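Local coordinates for putative MCP-type signal transduction protein (Campylobacter jejuni subsp. jejuni serotype O:2, PDB 4WY9) that probably senses chemical signals in the periplasm through a tandem-PAS (dCache-like) sensing domain and passes them on to the chemotaxis machinery as a chemoreceptor, at residues G151-M156 with S277-L282; L187-I192 with R209-S214; K229-I234 with F255-S260; Q241-A246 with A267-F272. All coordinates share one frame; numbering follows the deposited sequence.

Contact 1. Residues G151-M156 with S277-L282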
loop_
_atom_site.group_PDB
_atom_site.type_symbol
_atom_site.label_atom_id
_atom_site.label_comp_id
_atom_site.label_asym_id
_atom_site.label_seq_id
_atom_site.Cartn_x
_atom_site.Cartn_y
_atom_site.Cartn_z
ATOM N N GLY A 151 -1.410 6.235 -0.095
ATOM C CA GLY A 151 -0.897 6.648 1.188
ATOM C C GLY A 151 0.495 6.191 1.509
ATOM O O GLY A 151 1.165 5.569 0.686
ATOM N N ARG A 152 0.952 6.514 2.717
ATOM C CA ARG A 152 2.184 5.975 3.275
ATOM C C ARG A 152 1.803 4.740 4.111
ATOM O O ARG A 152 0.612 4.527 4.414
ATOM C CB ARG A 152 2.923 7.031 4.072
ATOM C CG ARG A 152 2.096 7.700 5.164
ATOM C CD ARG A 152 2.958 8.119 6.345
ATOM N NE ARG A 152 3.431 6.916 7.032
ATOM C CZ ARG A 152 4.168 6.920 8.122
ATOM N NH1 ARG A 152 4.569 8.087 8.633
ATOM N NH2 ARG A 152 4.577 5.743 8.621
ATOM N N PRO A 153 2.786 3.946 4.550
ATOM C CA PRO A 153 2.461 2.837 5.431
ATOM C C PRO A 153 1.900 3.327 6.752
ATOM O O PRO A 153 2.462 4.242 7.358
ATOM C CB PRO A 153 3.806 2.114 5.609
ATOM C CG PRO A 153 4.566 2.493 4.393
ATOM C CD PRO A 153 4.211 3.914 4.167
ATOM N N ILE A 154 0.788 2.742 7.182
ATOM C CA ILE A 154 0.109 3.149 8.411
ATOM C C ILE A 154 -0.356 1.938 9.170
ATOM O O ILE A 154 -0.472 0.847 8.599
ATOM C CB ILE A 154 -1.108 4.070 8.144
ATOM C CG1 ILE A 154 -2.197 3.368 7.373
ATOM C CG2 ILE A 154 -0.706 5.397 7.486
ATOM C CD1 ILE A 154 -3.504 4.117 7.272
ATOM N N LYS A 155 -0.624 2.120 10.462
ATOM C CA LYS A 155 -1.296 1.122 11.263
ATOM C C LYS A 155 -2.799 1.214 11.031
ATOM O O LYS A 155 -3.365 2.334 10.960
ATOM C CB LYS A 155 -0.979 1.323 12.736
ATOM C CG LYS A 155 -1.721 0.403 13.692
ATOM C CD LYS A 155 -1.777 0.963 15.139
ATOM C CE LYS A 155 -0.463 1.356 15.724
ATOM N NZ LYS A 155 -0.634 2.044 17.040
ATOM N N MET A 156 -3.457 0.070 10.882
ATOM C CA MET A 156 -4.924 0.040 10.823
ATOM C C MET A 156 -5.426 -1.075 11.719
ATOM O O MET A 156 -4.699 -2.005 12.079
ATOM C CB MET A 156 -5.428 -0.165 9.412
ATOM C CG MET A 156 -5.105 0.943 8.471
ATOM S SD MET A 156 -5.776 0.687 6.810
ATOM C CE MET A 156 -7.496 1.041 7.057
ATOM N N SER A 277 3.086 7.968 -6.250
ATOM C CA SER A 277 3.866 7.547 -5.082
ATOM C C SER A 277 5.172 6.923 -5.521
ATOM O O SER A 277 5.336 6.505 -6.668
ATOM C CB SER A 277 3.066 6.569 -4.195
ATOM O OG SER A 277 2.900 5.313 -4.788
ATOM N N SER A 278 6.121 6.847 -4.613
ATOM C CA SER A 278 7.471 6.379 -4.908
ATOM C C SER A 278 7.918 5.443 -3.837
ATOM O O SER A 278 7.803 5.767 -2.640
ATOM C CB SER A 278 8.424 7.547 -5.038
ATOM O OG SER A 278 8.031 8.461 -6.051
ATOM N N TRP A 279 8.471 4.293 -4.236
ATOM C CA TRP A 279 8.855 3.243 -3.332
ATOM C C TRP A 279 10.227 2.707 -3.653
ATOM O O TRP A 279 10.743 2.933 -4.749
ATOM C CB TRP A 279 7.815 2.111 -3.352
ATOM C CG TRP A 279 6.446 2.569 -3.023
ATOM C CD1 TRP A 279 5.550 3.158 -3.875
ATOM C CD2 TRP A 279 5.799 2.474 -1.754
ATOM N NE1 TRP A 279 4.396 3.459 -3.195
ATOM C CE2 TRP A 279 4.511 3.060 -1.896
ATOM C CE3 TRP A 279 6.165 1.973 -0.520
ATOM C CZ2 TRP A 279 3.610 3.133 -0.827
ATOM C CZ3 TRP A 279 5.279 2.049 0.532
ATOM C CH2 TRP A 279 4.017 2.625 0.361
ATOM N N ALA A 280 10.813 1.976 -2.712
ATOM C CA ALA A 280 12.068 1.308 -2.973
ATOM C C ALA A 280 12.145 -0.002 -2.226
ATOM O O ALA A 280 11.605 -0.124 -1.113
ATOM C CB ALA A 280 13.256 2.192 -2.582
ATOM N N VAL A 281 12.806 -0.984 -2.833
ATOM C CA VAL A 281 13.246 -2.154 -2.133
ATOM C C VAL A 281 14.716 -1.980 -1.818
ATOM O O VAL A 281 15.503 -1.625 -2.698
ATOM C CB VAL A 281 13.011 -3.466 -2.921
ATOM C CG1 VAL A 281 13.547 -4.660 -2.160
ATOM C CG2 VAL A 281 11.534 -3.628 -3.214
ATOM N N LEU A 282 15.074 -2.215 -0.562
ATOM C CA LEU A 282 16.441 -2.175 -0.046
ATOM C C LEU A 282 16.783 -3.574 0.394
ATOM O O LEU A 282 16.068 -4.184 1.184
ATOM C CB LEU A 282 16.525 -1.185 1.123
ATOM C CG LEU A 282 17.843 -0.950 1.872
ATOM C CD1 LEU A 282 17.826 0.355 2.640
ATOM C CD2 LEU A 282 18.107 -2.078 2.838
#
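The backbones of 151-156 and 277-282 stay well separated, the nearest CA atoms, Gly151 and Ser277, lying 7.9 Å apart, so that contact rests on the reach of the Trp279 side chain toward Gly151 and Pro153. In this tandem-PAS sensing domain the pair joins the two sheets: Gly151 and Pro153 lie in the run leading to strand 154-156 of the seven-stranded sheet, and 277-286 is the middle strand of the five-stranded one. With CG set anti to its own carbonyl carbon (chi1 -57°), Trp279 extends its six-membered ring toward the other segment. The proline ring comes to the indole edge, near its plane, from the opposing direction, and Pro153 CG lies 4.0 Å from Trp279 CZ3. Gly151 adds its carbonyl, whose O sits 3.8 Å from Trp279 CZ2, an oblique approach. Asn213 of strand 209-213 touches both Pro153 and Trp279, and Phe31 of helix 8-51 meets the indole with ring planes at about 35°. Beside the proline, Arg152 folds back and grips Pro153 O side-on through NE and NH2. At the five-membered ring, Trp279 NE1 donates to Ser277 OG at 2.9 Å, almost in the indole plane, a bond that helps fix the ring's rotation.

Contact 2. Residues L187-I192 with R209-S214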
loop_
_atom_site.group_PDB
_atom_site.type_symbol
_atom_site.label_atom_id
_atom_site.label_comp_id
_atom_site.label_asym_id
_atom_site.label_seq_id
_atom_site.Cartn_x
_atom_site.Cartn_y
_atom_site.Cartn_z
ATOM N N LEU A 187 -4.145 -2.633 1.234
ATOM C CA LEU A 187 -3.199 -3.730 1.162
ATOM C C LEU A 187 -2.566 -3.922 2.529
ATOM O O LEU A 187 -2.033 -2.971 3.101
ATOM C CB LEU A 187 -2.128 -3.451 0.118
ATOM C CG LEU A 187 -0.937 -4.403 0.014
ATOM C CD1 LEU A 187 -1.354 -5.783 -0.379
ATOM C CD2 LEU A 187 0.075 -3.833 -0.985
ATOM N N ASP A 188 -2.667 -5.134 3.058
ATOM C CA ASP A 188 -1.978 -5.528 4.279
ATOM C C ASP A 188 -0.565 -5.967 3.919
ATOM O O ASP A 188 -0.382 -6.919 3.168
ATOM C CB ASP A 188 -2.752 -6.641 4.975
ATOM C CG ASP A 188 -2.146 -7.105 6.286
ATOM O OD1 ASP A 188 -0.953 -6.864 6.565
ATOM O OD2 ASP A 188 -2.879 -7.769 7.046
ATOM N N PHE A 189 0.455 -5.290 4.450
ATOM C CA PHE A 189 1.817 -5.604 4.057
ATOM C C PHE A 189 2.267 -7.007 4.465
ATOM O O PHE A 189 3.291 -7.475 3.979
ATOM C CB PHE A 189 2.796 -4.557 4.581
ATOM C CG PHE A 189 2.805 -3.288 3.750
ATOM C CD1 PHE A 189 3.217 -3.324 2.415
ATOM C CD2 PHE A 189 2.385 -2.082 4.277
ATOM C CE1 PHE A 189 3.240 -2.201 1.640
ATOM C CE2 PHE A 189 2.399 -0.939 3.495
ATOM C CZ PHE A 189 2.816 -0.988 2.181
ATOM N N SER A 190 1.518 -7.685 5.340
ATOM C CA SER A 190 1.808 -9.085 5.642
ATOM C C SER A 190 1.832 -9.911 4.372
ATOM O O SER A 190 2.569 -10.902 4.272
ATOM C CB SER A 190 0.768 -9.696 6.627
ATOM O OG SER A 190 0.866 -9.102 7.937
ATOM N N ASP A 191 0.997 -9.564 3.405
ATOM C CA ASP A 191 0.927 -10.323 2.165
ATOM C C ASP A 191 2.104 -10.084 1.235
ATOM O O ASP A 191 2.422 -10.932 0.402
ATOM C CB ASP A 191 -0.386 -9.999 1.470
ATOM C CG ASP A 191 -1.565 -10.519 2.239
ATOM O OD1 ASP A 191 -1.490 -11.609 2.881
ATOM O OD2 ASP A 191 -2.572 -9.828 2.211
ATOM N N ILE A 192 2.766 -8.947 1.389
ATOM C CA ILE A 192 3.993 -8.678 0.667
ATOM C C ILE A 192 5.153 -9.331 1.410
ATOM O O ILE A 192 6.069 -9.900 0.792
ATOM C CB ILE A 192 4.245 -7.162 0.516
ATOM C CG1 ILE A 192 3.033 -6.477 -0.123
ATOM C CG2 ILE A 192 5.528 -6.883 -0.276
ATOM C CD1 ILE A 192 2.715 -7.024 -1.472
ATOM N N ARG A 209 15.890 -7.375 4.197
ATOM C CA ARG A 209 15.034 -7.115 3.060
ATOM C C ARG A 209 13.946 -6.157 3.494
ATOM O O ARG A 209 13.196 -6.459 4.432
ATOM C CB ARG A 209 14.472 -8.410 2.501
ATOM C CG ARG A 209 15.533 -9.319 1.922
ATOM C CD ARG A 209 15.058 -10.706 1.614
ATOM N NE ARG A 209 14.952 -11.519 2.797
ATOM C CZ ARG A 209 14.398 -12.733 2.841
ATOM N NH1 ARG A 209 13.807 -13.225 1.773
ATOM N NH2 ARG A 209 14.387 -13.410 3.977
ATOM N N VAL A 210 13.883 -4.996 2.858
ATOM C CA VAL A 210 13.119 -3.854 3.317
ATOM C C VAL A 210 12.334 -3.246 2.183
ATOM O O VAL A 210 12.843 -3.064 1.072
ATOM C CB VAL A 210 14.046 -2.793 3.945
ATOM C CG1 VAL A 210 13.279 -1.591 4.439
ATOM C CG2 VAL A 210 14.918 -3.396 5.057
ATOM N N LEU A 211 11.058 -2.920 2.443
ATOM C CA LEU A 211 10.230 -2.122 1.533
ATOM C C LEU A 211 9.946 -0.799 2.220
ATOM O O LEU A 211 9.462 -0.805 3.344
ATOM C CB LEU A 211 8.942 -2.819 1.157
ATOM C CG LEU A 211 7.970 -2.053 0.284
ATOM C CD1 LEU A 211 8.538 -1.792 -1.098
ATOM C CD2 LEU A 211 6.635 -2.774 0.180
ATOM N N LEU A 212 10.218 0.306 1.554
ATOM C CA LEU A 212 9.955 1.604 2.146
ATOM C C LEU A 212 9.534 2.580 1.084
ATOM O O LEU A 212 9.792 2.371 -0.113
ATOM C CB LEU A 212 11.145 2.088 2.957
ATOM C CG LEU A 212 12.446 2.533 2.363
ATOM C CD1 LEU A 212 13.418 2.969 3.438
ATOM C CD2 LEU A 212 13.122 1.478 1.492
ATOM N N ASN A 213 8.878 3.673 1.474
ATOM C CA ASN A 213 8.572 4.677 0.459
ATOM C C ASN A 213 9.770 5.624 0.301
ATOM O O ASN A 213 10.748 5.538 1.068
ATOM C CB ASN A 213 7.230 5.392 0.723
ATOM C CG ASN A 213 7.227 6.330 1.899
ATOM O OD1 ASN A 213 8.244 6.652 2.478
ATOM N ND2 ASN A 213 6.033 6.842 2.202
ATOM N N SER A 214 9.738 6.513 -0.677
ATOM C CA SER A 214 10.916 7.315 -0.979
ATOM C C SER A 214 11.232 8.301 0.162
ATOM O O SER A 214 12.358 8.766 0.276
ATOM C CB SER A 214 10.734 8.077 -2.299
ATOM O OG SER A 214 9.665 8.995 -2.236
#
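Apolar contact between Phe189 and Leu211 carries this meeting of 187-192 with 209-214, and one methyl does most of it. Leu211 CD2 lies 3.7 Å from Phe189 CE1 and 4.1 Å from Phe189 CD1, reaching the ring obliquely at one ortho-meta bond while the two side chains cross at about a right angle. The same methyl also faces Ile192, whose CG2 branch stands 4.3 Å from Leu211 CD2. Leu211 is extended away from its strand, CG anti to the backbone N (chi1 177°), which carries CD2 to the aromatic ring and the isoleucine together. All three residues are buried.

The segments belong to different halves of the tandem-PAS fold. Leu187 and Asp188 end strand 179-188 of the seven-stranded sheet, and the chain then turns into helix 190-196. Strand 209-213 opens the five-stranded sheet. Phe189 and Ile192 thus pack where the two sheets approach; Phe189 also touches Ala219, and Ile192 touches Ile220, both of strand 218-220.

Polar bonds hold the turn of the first segment, which presents those side chains. Ser190 N donates to Asp188 OD1 at 2.9 Å, a fairly straight capping bond (163°) that meets the oxygen from above the carboxylate plane. Asp191 N bonds to Asp188 O, and Asn77 holds the turn from outside, its ND2 giving to Asp191 OD2 and its OD1 accepting from Asp188 N.

Contact 3. Residues K229-I234 with F255-S260. With ACT (acetate ion), chain B.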
loop_
_atom_site.group_PDB
_atom_site.type_symbol
_atom_site.label_atom_id
_atom_site.label_comp_id
_atom_site.label_asym_id
_atom_site.label_seq_id
_atom_site.Cartn_x
_atom_site.Cartn_y
_atom_site.Cartn_z
ATOM N N LYS A 229 8.314 3.178 10.915
ATOM C CA LYS A 229 9.274 4.199 11.255
ATOM C C LYS A 229 10.017 4.686 10.033
ATOM O O LYS A 229 10.043 4.013 8.993
ATOM C CB LYS A 229 10.231 3.702 12.357
ATOM C CG LYS A 229 9.479 3.328 13.641
ATOM C CD LYS A 229 10.405 2.897 14.764
ATOM C CE LYS A 229 9.635 2.740 16.092
ATOM N NZ LYS A 229 8.443 1.865 15.955
ATOM N N ASN A 230 10.648 5.849 10.156
ATOM C CA ASN A 230 11.506 6.342 9.099
ATOM C C ASN A 230 12.912 5.837 9.294
ATOM O O ASN A 230 13.527 6.053 10.346
ATOM C CB ASN A 230 11.472 7.868 9.035
ATOM C CG ASN A 230 11.929 8.396 7.711
ATOM O OD1 ASN A 230 13.066 8.144 7.292
ATOM N ND2 ASN A 230 11.027 8.986 6.969
ATOM N N LEU A 231 13.439 5.144 8.288
ATOM C CA LEU A 231 14.770 4.544 8.381
ATOM C C LEU A 231 15.814 5.607 8.681
ATOM O O LEU A 231 16.787 5.366 9.406
ATOM C CB LEU A 231 15.084 3.777 7.090
ATOM C CG LEU A 231 16.454 3.093 7.032
ATOM C CD1 LEU A 231 16.643 2.165 8.203
ATOM C CD2 LEU A 231 16.546 2.341 5.732
ATOM N N LYS A 232 15.607 6.815 8.166
ATOM C CA LYS A 232 16.584 7.891 8.382
ATOM C C LYS A 232 16.654 8.327 9.843
ATOM O O LYS A 232 17.683 8.787 10.301
ATOM C CB LYS A 232 16.286 9.075 7.467
ATOM C CG LYS A 232 16.231 8.683 6.009
ATOM C CD LYS A 232 16.071 9.864 5.070
ATOM C CE LYS A 232 14.682 10.482 5.213
ATOM N NZ LYS A 232 14.390 11.303 3.986
ATOM N N ASP A 233 15.540 8.208 10.557
ATOM C CA ASP A 233 15.499 8.570 11.963
ATOM C C ASP A 233 16.164 7.547 12.860
ATOM O O ASP A 233 16.759 7.885 13.887
ATOM C CB ASP A 233 14.058 8.766 12.430
ATOM C CG ASP A 233 13.366 9.922 11.778
ATOM O OD1 ASP A 233 14.038 10.899 11.390
ATOM O OD2 ASP A 233 12.115 9.860 11.665
ATOM N N ILE A 234 15.973 6.264 12.527
ATOM C CA ILE A 234 16.454 5.196 13.384
ATOM C C ILE A 234 17.859 4.753 13.046
ATOM O O ILE A 234 18.500 4.071 13.837
ATOM C CB ILE A 234 15.466 4.019 13.408
ATOM C CG1 ILE A 234 15.340 3.403 12.057
ATOM C CG2 ILE A 234 14.070 4.490 13.914
ATOM C CD1 ILE A 234 16.026 2.114 11.949
ATOM N N PHE A 255 25.510 0.250 -2.823
ATOM C CA PHE A 255 26.274 1.122 -1.977
ATOM C C PHE A 255 26.916 0.399 -0.812
ATOM O O PHE A 255 26.412 -0.623 -0.354
ATOM C CB PHE A 255 25.353 2.243 -1.420
ATOM C CG PHE A 255 24.605 2.967 -2.468
ATOM C CD1 PHE A 255 25.194 3.946 -3.209
ATOM C CD2 PHE A 255 23.298 2.612 -2.759
ATOM C CE1 PHE A 255 24.521 4.603 -4.215
ATOM C CE2 PHE A 255 22.596 3.263 -3.761
ATOM C CZ PHE A 255 23.207 4.264 -4.482
ATOM N N ASN A 256 27.996 0.954 -0.302
ATOM C CA ASN A 256 28.443 0.637 1.039
ATOM C C ASN A 256 27.442 1.232 2.009
ATOM O O ASN A 256 27.010 2.378 1.838
ATOM C CB ASN A 256 29.849 1.179 1.287
ATOM C CG ASN A 256 30.950 0.338 0.611
ATOM O OD1 ASN A 256 30.724 -0.393 -0.362
ATOM N ND2 ASN A 256 32.135 0.494 1.075
ATOM N N TYR A 257 27.074 0.491 3.034
ATOM C CA TYR A 257 25.984 0.882 3.917
ATOM C C TYR A 257 26.182 0.314 5.302
ATOM O O TYR A 257 26.415 -0.857 5.455
ATOM C CB TYR A 257 24.660 0.348 3.330
ATOM C CG TYR A 257 23.415 0.595 4.161
ATOM C CD1 TYR A 257 22.827 1.846 4.204
ATOM C CD2 TYR A 257 22.814 -0.443 4.875
ATOM C CE1 TYR A 257 21.697 2.073 4.938
ATOM C CE2 TYR A 257 21.662 -0.218 5.618
ATOM C CZ TYR A 257 21.124 1.043 5.656
ATOM O OH TYR A 257 20.005 1.291 6.406
ATOM N N ILE A 258 26.038 1.156 6.320
ATOM C CA ILE A 258 26.084 0.706 7.694
ATOM C C ILE A 258 24.657 0.630 8.219
ATOM O O ILE A 258 23.992 1.658 8.335
ATOM C CB ILE A 258 26.940 1.608 8.589
ATOM C CG1 ILE A 258 28.378 1.634 8.064
ATOM C CG2 ILE A 258 26.867 1.131 10.022
ATOM C CD1 ILE A 258 29.282 2.512 8.869
ATOM N N ALA A 259 24.203 -0.588 8.493
ATOM C CA ALA A 259 22.803 -0.836 8.827
ATOM C C ALA A 259 22.474 -0.427 10.252
ATOM O O ALA A 259 23.361 -0.153 11.047
ATOM C CB ALA A 259 22.475 -2.294 8.626
ATOM N N SER A 260 21.178 -0.381 10.565
ATOM C CA SER A 260 20.721 0.057 11.867
ATOM C C SER A 260 21.182 -0.880 12.981
ATOM O O SER A 260 21.246 -0.474 14.147
ATOM C CB SER A 260 19.182 0.157 11.884
ATOM O OG SER A 260 18.594 -1.104 11.672
HETATM C C ACT B . 18.452 -1.179 8.171
HETATM O O ACT B . 17.979 -1.688 9.228
HETATM O OXT ACT B . 19.490 -0.465 8.275
HETATM C CH3 ACT B . 17.779 -1.376 6.858
#
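A small polar pocket in the second PAS-like half of the sensing domain holds an acetate ion, probably from the crystallisation liquor, between helix 231-234 and the end of strand 253-258. Tyr257 and Ser260 grip it. Tyr257 OH donates to ACT OXT at 2.6 Å, the oxygen lying at the ring edge near its plane, and Ser260 N gives a second bond to OXT at 2.8 Å with an N-H...O angle of 155°. The other carboxylate oxygen, ACT O, accepts from Ser260 OG at 2.6 Å. His221 NE2 is a further hydrogen-bonding partner of the ion. Leu231 supplies an apolar wall: its CD1 approaches ACT C at 3.8 Å, while CD2 touches Tyr257 OH at 3.7 Å from the opposing direction. Next to the pocket, Ile234 CD1 packs on Ser260 CB at 3.7 Å; chi1 (64°) places CG1 between the backbone N and carbonyl carbon, and chi2, an unstaggered 106°, then brings the methyl to the serine. The helix bearing both apolar residues is N-capped by Asn230, whose OD1 accepts from Lys232 N. Around the site, Leu231 rests on Tyr244 of helix 241-249 and Leu282 of strand 277-286, while Tyr257 lies against Thr243 of helix 241-249 and Ala267 of strand 264-274.

Contact 4. Residues Q241-A246 with A267-F272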
loop_
_atom_site.group_PDB
_atom_site.type_symbol
_atom_site.label_atom_id
_atom_site.label_comp_id
_atom_site.label_asym_id
_atom_site.label_seq_id
_atom_site.Cartn_x
_atom_site.Cartn_y
_atom_site.Cartn_z
ATOM N N GLN A 241 24.042 7.422 4.707
ATOM C CA GLN A 241 23.451 8.552 4.033
ATOM C C GLN A 241 23.472 8.470 2.512
ATOM O O GLN A 241 22.563 8.976 1.849
ATOM C CB GLN A 241 24.140 9.839 4.492
ATOM C CG GLN A 241 23.978 10.117 5.970
ATOM C CD GLN A 241 22.545 10.229 6.411
ATOM O OE1 GLN A 241 21.710 10.787 5.699
ATOM N NE2 GLN A 241 22.248 9.697 7.567
ATOM N N GLU A 242 24.496 7.850 1.936
ATOM C CA GLU A 242 24.551 7.715 0.486
ATOM C C GLU A 242 23.350 6.905 -0.015
ATOM O O GLU A 242 22.750 7.224 -1.059
ATOM C CB GLU A 242 25.838 7.044 0.037
ATOM C CG GLU A 242 26.002 7.059 -1.457
ATOM C CD GLU A 242 27.312 6.444 -1.922
ATOM O OE1 GLU A 242 28.028 5.868 -1.060
ATOM O OE2 GLU A 242 27.590 6.513 -3.141
ATOM N N THR A 243 23.031 5.850 0.700
ATOM C CA THR A 243 21.889 4.997 0.353
ATOM C C THR A 243 20.601 5.792 0.464
ATOM O O THR A 243 19.711 5.680 -0.403
ATOM C CB THR A 243 21.872 3.744 1.228
ATOM O OG1 THR A 243 23.079 3.001 0.997
ATOM C CG2 THR A 243 20.686 2.890 0.957
ATOM N N TYR A 244 20.464 6.585 1.532
ATOM C CA TYR A 244 19.251 7.373 1.710
ATOM C C TYR A 244 19.051 8.388 0.595
ATOM O O TYR A 244 17.913 8.695 0.212
ATOM C CB TYR A 244 19.264 8.105 3.058
ATOM C CG TYR A 244 19.345 7.226 4.252
ATOM C CD1 TYR A 244 18.995 5.880 4.180
ATOM C CD2 TYR A 244 19.786 7.713 5.477
ATOM C CE1 TYR A 244 19.058 5.072 5.269
ATOM C CE2 TYR A 244 19.856 6.917 6.570
ATOM C CZ TYR A 244 19.512 5.587 6.468
ATOM O OH TYR A 244 19.598 4.769 7.551
ATOM N N LYS A 245 20.148 8.947 0.096
ATOM C CA LYS A 245 20.051 9.894 -1.003
ATOM C C LYS A 245 19.463 9.217 -2.250
ATOM O O LYS A 245 18.615 9.794 -2.926
ATOM C CB LYS A 245 21.421 10.508 -1.335
ATOM C CG LYS A 245 21.695 11.810 -0.652
ATOM C CD LYS A 245 22.406 12.790 -1.557
ATOM C CE LYS A 245 23.778 12.282 -1.959
ATOM N NZ LYS A 245 24.592 13.369 -2.591
ATOM N N ALA A 246 19.905 7.999 -2.534
ATOM C CA ALA A 246 19.366 7.253 -3.667
ATOM C C ALA A 246 17.880 7.001 -3.530
ATOM O O ALA A 246 17.112 7.137 -4.483
ATOM C CB ALA A 246 20.114 5.914 -3.842
ATOM N N ALA A 267 24.625 -2.729 0.146
ATOM C CA ALA A 267 23.174 -2.513 0.054
ATOM C C ALA A 267 22.792 -2.163 -1.349
ATOM O O ALA A 267 23.398 -1.261 -1.936
ATOM C CB ALA A 267 22.713 -1.419 0.994
ATOM N N ALA A 268 21.753 -2.797 -1.869
ATOM C CA ALA A 268 21.202 -2.412 -3.138
ATOM C C ALA A 268 19.848 -1.758 -2.957
ATOM O O ALA A 268 19.065 -2.154 -2.073
ATOM C CB ALA A 268 21.076 -3.588 -4.068
ATOM N N ILE A 269 19.567 -0.785 -3.810
ATOM C CA ILE A 269 18.282 -0.103 -3.877
ATOM C C ILE A 269 17.719 -0.287 -5.262
ATOM O O ILE A 269 18.427 -0.082 -6.247
ATOM C CB ILE A 269 18.395 1.427 -3.584
ATOM C CG1 ILE A 269 18.942 1.652 -2.186
ATOM C CG2 ILE A 269 17.095 2.172 -3.779
ATOM C CD1 ILE A 269 18.075 1.185 -1.159
ATOM N N ASN A 270 16.438 -0.635 -5.347
ATOM C CA ASN A 270 15.721 -0.542 -6.603
ATOM C C ASN A 270 14.468 0.287 -6.337
ATOM O O ASN A 270 13.609 -0.107 -5.527
ATOM C CB ASN A 270 15.377 -1.914 -7.182
ATOM C CG ASN A 270 14.813 -1.823 -8.557
ATOM O OD1 ASN A 270 13.692 -1.361 -8.746
ATOM N ND2 ASN A 270 15.595 -2.206 -9.554
ATOM N N SER A 271 14.407 1.443 -6.956
ATOM C CA SER A 271 13.343 2.396 -6.801
ATOM C C SER A 271 12.327 2.269 -7.894
ATOM O O SER A 271 12.671 2.085 -9.062
ATOM C CB SER A 271 13.902 3.825 -6.765
ATOM O OG SER A 271 14.684 4.038 -5.624
ATOM N N PHE A 272 11.044 2.431 -7.547
ATOM C CA PHE A 272 9.979 2.368 -8.513
ATOM C C PHE A 272 8.843 3.326 -8.167
ATOM O O PHE A 272 8.645 3.662 -7.005
ATOM C CB PHE A 272 9.459 0.947 -8.692
ATOM C CG PHE A 272 8.915 0.319 -7.419
ATOM C CD1 PHE A 272 9.761 -0.311 -6.498
ATOM C CD2 PHE A 272 7.554 0.294 -7.163
ATOM C CE1 PHE A 272 9.252 -0.882 -5.358
ATOM C CE2 PHE A 272 7.052 -0.315 -6.015
ATOM C CZ PHE A 272 7.918 -0.930 -5.129
#
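This is helix-on-sheet packing in the second PAS-like half of the sensing domain, where helix 241-249 lies over one face of the five-stranded antiparallel sheet. The axes of 241-246 and 267-272 run nearly parallel, at 12°, with a closest approach of 9.3 Å. Residues one helical turn apart, Thr243 and Ala246, point at the strand, and alternate strand residues, Ala267, Ile269 and Ser271, point back. Thr243 and Ile269 make the central contact: Thr243 CG2 lies 3.8 Å from both Ile269 CD1 and Ile269 CG1, and the two side chains meet at a slant. Thr243 keeps this methyl anti to its backbone N while OG1 sits beside that nitrogen (chi1 -61°), so the branches diverge; OG1 comes no nearer to the strand than Ala267 CB, at 4.4 Å. Ala246 faces Ile269 with its short side chain, their CA atoms being 7.4 Å apart. The other face of the sheet receives helix 8-51, which Ala268 and Asn270 touch. Ser271 OG stands 4.1 Å from Ala246 O and is hydrogen-bonded instead to Lys251 O. The interface between these segments thus depends on methyl contacts and small residues, while the serine hydroxyl is satisfied just beyond the helix.

How the contacts relate
Contacts 1 and 2 are buried near the middle of the chain, their centres 6 Å apart, and both join the seven-stranded sheet region to the five-stranded one; contacts 3 and 4 lie within the second half, about 20 Å from the chain's centre. All four reach the five-stranded sheet: strands 209-213 and 277-286 are neighbours, as are 277-286 with 264-274, and 264-274 with 253-258. Their chemistry follows their places. An indole edge serves contact 1, a leucine methyl contact 2, and threonine and isoleucine methyls the buried contact 4, whereas partly buried contact 3 has a bound anion. Leu231 CD2 links contact 3 to contact 2 by packing on Leu212 CD1.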